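Local coordinates for heme-binding protein HutZ (Vibrio cholerae, PDB 3TGV), which binds heme with high efficiency and very probably degrades it to biliverdin beta and delta, releasing the iron, at residues L17-V22 and P60-M65; S47-H52 and L119-L124. The protein carries 1 engineered substitution. All blocks are in the same frame, centred on the assembly; numbering follows the deposited sequence.

Contact 1: residues L17-V22 and P60-M65; sequences LQLATV and PQVSIM
Gln18 and Met65 form an antiparallel hydrogen-bonded pair: Gln18 N gives to Met65 O at 2.7 Å, and Met65 N returns a bond to Gln18 O at 2.8 Å. Two residues on, Ala20 N reaches Ser63 O at 2.9 Å, and Ser63 N answers to Ala20 O. Within these segments no direct bond follows; a water bridges the next pair, accepting from Val22 N and placed to donate to Gln61 O, both at 2.8 Å. On their outer sides, Leu17, Leu19 and Thr21 bond through the backbone to Ala33, Ser31 and Asn29, and Val62 to Ala86.

Branched apolar chains suit the buried face where Leu19 CD2 lies 3.9 Å from Ile64 CG1 and Ile64 CG2 meets both methyls of Leu17; Ile64 also touches Phe84 and Ala86. Thr21 suits a mixed setting: chi1 of 58° brings OG1 to its bond with Asn55, while CG2, anti to the carbonyl carbon, packs 3.7 Å from Val62 CG1. On the face of Gln18, small Ala20 suits packing by Asn29 of the second subunit. Ser63 OG bonds to Asp85 and to Val30 N of that subunit, Gln18 OE1 weakly to its Arg79, and Gln61 NE2 to Asn59.

These neighbouring strands of the barrel-like sheet of the FMN-binding split-barrel family lie between strands 28-38 and 81-91, with helix 51-58 on Thr21 and Val62 and the second subunit over Ala20 and Met65.

Contact 2: residues S47-H52 and L119-L124; sequences SHIARH and LQDFML
His48 N donates to Asp121 O over a short 2.6 Å, the one direct hydrogen bond between the two segments. The same oxygen also receives a CA-H...O contact from Ser47 CA at 3.4 Å, so two neighbouring residues converge on one acceptor. Close packing continues at Phe122, where Ser47 CB sits over one face of the ring, offset toward the rim and 4.0 Å from the centroid, a CH-pi contact. Ser47 and Phe122 are an antiparallel non-hydrogen-bonded pair where strand 41-47 meets strand 122-129, and Met123 bonds through its backbone to Ile46.

Here the chain leaves the sheet. A type I turn from Ser47 to Ala50, closed by Ala50 N to Ser47 O, leads into helix 51-58, with Ala50 as N-cap. Ser47 OG, anti to its own N (chi1 -179°), accepts from Ile49 N at 3.3 Å, an ST turn, as serine's short hydroxyl arm allows.

The Met123 side chain slants across that of His48. Its flexible thioether lays CE 3.6 Å from His48 CD2 and SD at the ring edge, while His48 NE2 has a weak hydrogen bond to Glu57.

Toward solvent the contact thins. The carboxylate of Asp121, a polar group at home on the surface, has OD1 3.6 Å from Ser47 OG, and OD2 comes nearest exposed Ile49 at the terminal methyl, CD1, 3.8 Å away.

Overall arrangement
From the N terminus, the chain passes helix 3-13 and runs through residues 17-22, then through strands 28-38 and 41-47 to the turn at 47-52. Helix 51-58 follows, and residues 60-65 return beside 17-22, so contact 1 closes a loop of 37 residues. Contact 2 opens within that loop and closes after it, once strand 81-91 and helices 96-109 and 112-116 have been passed; the two contacts therefore cross. Contact 1 joins two strands in the buried part of the sheet, whereas contact 2, at the surface, joins the start of strand 122-129 to the end of strand 41-47 and the turn that leads into helix 51-58. They touch where Thr21 OG1 packs 3.7 Å from His52 CA.

Contact 1: residues L17-V22 and P60-M65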
# COMPACT_ATOMS: atom_id res chain seq x y z
N LEU A 17 0.95 6.58 -5.44
CA LEU A 17 1.75 5.39 -5.21
C LEU A 17 1.53 4.89 -3.80
O LEU A 17 1.44 5.69 -2.84
CB LEU A 17 3.24 5.72 -5.38
CG LEU A 17 3.71 6.32 -6.70
CD1 LEU A 17 5.24 6.56 -6.69
CD2 LEU A 17 3.29 5.41 -7.86
N GLN A 18 1.45 3.58 -3.65
CA GLN A 18 1.57 2.98 -2.33
C GLN A 18 3.02 2.58 -2.13
O GLN A 18 3.65 2.00 -3.03
CB GLN A 18 0.65 1.77 -2.17
CG GLN A 18 -0.67 1.86 -2.93
CD GLN A 18 -1.48 3.08 -2.59
OE1 GLN A 18 -1.91 3.83 -3.47
NE2 GLN A 18 -1.72 3.28 -1.30
N LEU A 19 3.54 2.86 -0.94
CA LEU A 19 4.96 2.69 -0.65
C LEU A 19 5.22 1.80 0.56
O LEU A 19 4.55 1.92 1.58
CB LEU A 19 5.62 4.05 -0.40
CG LEU A 19 5.25 5.17 -1.36
CD1 LEU A 19 5.72 6.53 -0.83
CD2 LEU A 19 5.81 4.89 -2.75
N ALA A 20 6.20 0.91 0.43
CA ALA A 20 6.74 0.20 1.57
C ALA A 20 8.17 0.69 1.81
O ALA A 20 9.04 0.52 0.95
CB ALA A 20 6.72 -1.31 1.35
N THR A 21 8.40 1.30 2.97
CA THR A 21 9.72 1.81 3.30
C THR A 21 10.24 1.09 4.54
O THR A 21 9.51 0.31 5.16
CB THR A 21 9.70 3.33 3.55
OG1 THR A 21 8.78 3.62 4.61
CG2 THR A 21 9.23 4.06 2.29
N VAL A 22 11.49 1.35 4.90
CA VAL A 22 12.08 0.70 6.07
C VAL A 22 12.95 1.68 6.83
O VAL A 22 13.61 2.53 6.23
CB VAL A 22 12.94 -0.52 5.68
CG1 VAL A 22 12.07 -1.75 5.47
CG2 VAL A 22 13.76 -0.21 4.43
N PRO A 60 17.45 4.11 1.84
CA PRO A 60 16.87 4.61 0.59
C PRO A 60 16.30 3.54 -0.33
O PRO A 60 16.40 3.68 -1.54
CB PRO A 60 18.06 5.31 -0.09
CG PRO A 60 19.14 5.40 0.97
CD PRO A 60 18.92 4.19 1.82
N GLN A 61 15.71 2.50 0.23
CA GLN A 61 15.06 1.50 -0.60
C GLN A 61 13.57 1.52 -0.36
O GLN A 61 13.12 1.71 0.77
CB GLN A 61 15.63 0.11 -0.35
CG GLN A 61 15.53 -0.35 1.06
CD GLN A 61 16.39 -1.56 1.30
OE1 GLN A 61 16.47 -2.46 0.46
NE2 GLN A 61 17.04 -1.60 2.46
N VAL A 62 12.81 1.36 -1.43
CA VAL A 62 11.36 1.42 -1.39
C VAL A 62 10.78 0.34 -2.28
O VAL A 62 11.34 0.05 -3.33
CB VAL A 62 10.83 2.71 -2.01
CG1 VAL A 62 9.59 3.17 -1.29
CG2 VAL A 62 11.91 3.76 -2.03
N SER A 63 9.66 -0.23 -1.88
CA SER A 63 8.86 -1.04 -2.78
C SER A 63 7.63 -0.19 -3.15
O SER A 63 6.96 0.36 -2.27
CB SER A 63 8.49 -2.37 -2.12
OG SER A 63 7.68 -3.18 -2.96
N ILE A 64 7.37 -0.06 -4.45
CA ILE A 64 6.32 0.84 -4.94
C ILE A 64 5.18 0.08 -5.63
O ILE A 64 5.41 -0.89 -6.36
CB ILE A 64 6.90 1.83 -5.96
CG1 ILE A 64 7.90 2.76 -5.27
CG2 ILE A 64 5.78 2.63 -6.63
CD1 ILE A 64 8.79 3.50 -6.24
N MET A 65 3.95 0.50 -5.38
CA MET A 65 2.79 -0.11 -6.04
C MET A 65 1.78 0.94 -6.49
O MET A 65 1.42 1.85 -5.74
CB MET A 65 2.12 -1.14 -5.13
CG MET A 65 0.86 -1.74 -5.72
SD MET A 65 0.19 -3.11 -4.74
CE MET A 65 -0.19 -2.25 -3.22
O HOH W 1 12.85 3.12 3.23

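Contact 2: residues S47-H52 and L119-L124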
# COMPACT_ATOMS: atom_id res chain seq x y z
N SER A 47 6.14 14.55 3.87
CA SER A 47 6.48 15.25 5.10
C SER A 47 7.48 14.50 5.98
O SER A 47 7.27 13.33 6.32
CB SER A 47 5.20 15.55 5.89
OG SER A 47 5.48 16.25 7.08
N HIS A 48 8.55 15.19 6.37
CA HIS A 48 9.54 14.64 7.29
C HIS A 48 8.92 14.27 8.63
O HIS A 48 9.48 13.47 9.39
CB HIS A 48 10.68 15.64 7.50
CG HIS A 48 11.81 15.10 8.32
ND1 HIS A 48 11.92 15.34 9.67
CD2 HIS A 48 12.86 14.32 7.98
CE1 HIS A 48 13.01 14.73 10.13
NE2 HIS A 48 13.59 14.11 9.12
N ILE A 49 7.77 14.84 8.94
CA ILE A 49 7.06 14.43 10.15
C ILE A 49 6.60 12.97 10.09
O ILE A 49 6.55 12.27 11.10
CB ILE A 49 5.91 15.37 10.47
CG1 ILE A 49 6.45 16.77 10.75
CG2 ILE A 49 5.14 14.86 11.69
CD1 ILE A 49 5.37 17.83 10.90
N ALA A 50 6.29 12.48 8.89
CA ALA A 50 5.80 11.11 8.74
C ALA A 50 6.97 10.12 8.61
O ALA A 50 8.06 10.49 8.19
CB ALA A 50 4.88 11.02 7.54
N ARG A 51 6.73 8.87 8.97
CA ARG A 51 7.78 7.86 8.95
C ARG A 51 8.37 7.60 7.58
O ARG A 51 9.57 7.37 7.46
CB ARG A 51 7.26 6.53 9.47
CG ARG A 51 7.00 6.54 10.93
CD ARG A 51 6.79 5.14 11.47
NE ARG A 51 6.24 5.24 12.81
CZ ARG A 51 5.59 4.26 13.42
NH1 ARG A 51 5.40 3.09 12.82
NH2 ARG A 51 5.13 4.46 14.65
N HIS A 52 7.55 7.61 6.53
CA HIS A 52 8.08 7.19 5.23
C HIS A 52 9.19 8.14 4.74
O HIS A 52 10.14 7.70 4.09
CB HIS A 52 6.97 7.03 4.17
CG HIS A 52 6.11 8.24 3.99
ND1 HIS A 52 5.06 8.28 3.10
CD2 HIS A 52 6.14 9.45 4.59
CE1 HIS A 52 4.47 9.46 3.17
NE2 HIS A 52 5.12 10.19 4.06
N LEU A 119 6.74 24.51 2.52
CA LEU A 119 6.99 24.01 3.86
C LEU A 119 8.32 23.27 3.97
O LEU A 119 8.68 22.49 3.08
CB LEU A 119 5.86 23.08 4.28
CG LEU A 119 4.46 23.68 4.11
CD1 LEU A 119 3.42 22.67 4.56
CD2 LEU A 119 4.35 24.97 4.90
N GLN A 120 9.04 23.51 5.06
CA GLN A 120 10.37 22.94 5.22
C GLN A 120 10.36 21.44 5.50
O GLN A 120 11.28 20.73 5.07
CB GLN A 120 11.20 23.69 6.28
CG GLN A 120 10.97 23.27 7.72
CD GLN A 120 12.22 23.42 8.57
OE1 GLN A 120 13.32 23.04 8.15
NE2 GLN A 120 12.07 23.97 9.77
N ASP A 121 9.35 20.94 6.20
CA ASP A 121 9.31 19.49 6.39
C ASP A 121 8.88 18.70 5.15
O ASP A 121 8.98 17.48 5.13
CB ASP A 121 8.53 19.04 7.65
CG ASP A 121 7.26 19.81 7.88
OD1 ASP A 121 6.35 19.73 7.03
OD2 ASP A 121 7.17 20.48 8.92
N PHE A 122 8.44 19.39 4.10
CA PHE A 122 8.11 18.68 2.87
C PHE A 122 9.31 18.51 1.97
O PHE A 122 9.87 19.48 1.47
CB PHE A 122 6.93 19.30 2.14
CG PHE A 122 5.61 18.78 2.60
CD1 PHE A 122 4.97 19.36 3.68
CD2 PHE A 122 5.02 17.69 1.98
CE1 PHE A 122 3.75 18.87 4.12
CE2 PHE A 122 3.81 17.19 2.41
CZ PHE A 122 3.17 17.79 3.48
N MET A 123 9.70 17.25 1.79
CA MET A 123 10.88 16.89 1.05
C MET A 123 10.48 16.25 -0.27
O MET A 123 9.45 15.57 -0.35
CB MET A 123 11.71 15.90 1.86
CG MET A 123 11.95 16.31 3.29
SD MET A 123 12.71 14.99 4.25
CE MET A 123 14.11 15.88 4.94
N LEU A 124 11.28 16.45 -1.31
CA LEU A 124 11.01 15.85 -2.61
C LEU A 124 11.96 14.69 -2.85
O LEU A 124 13.18 14.87 -2.89
CB LEU A 124 11.16 16.90 -3.71
CG LEU A 124 11.02 16.45 -5.16
CD1 LEU A 124 9.62 15.91 -5.44
CD2 LEU A 124 11.34 17.61 -6.08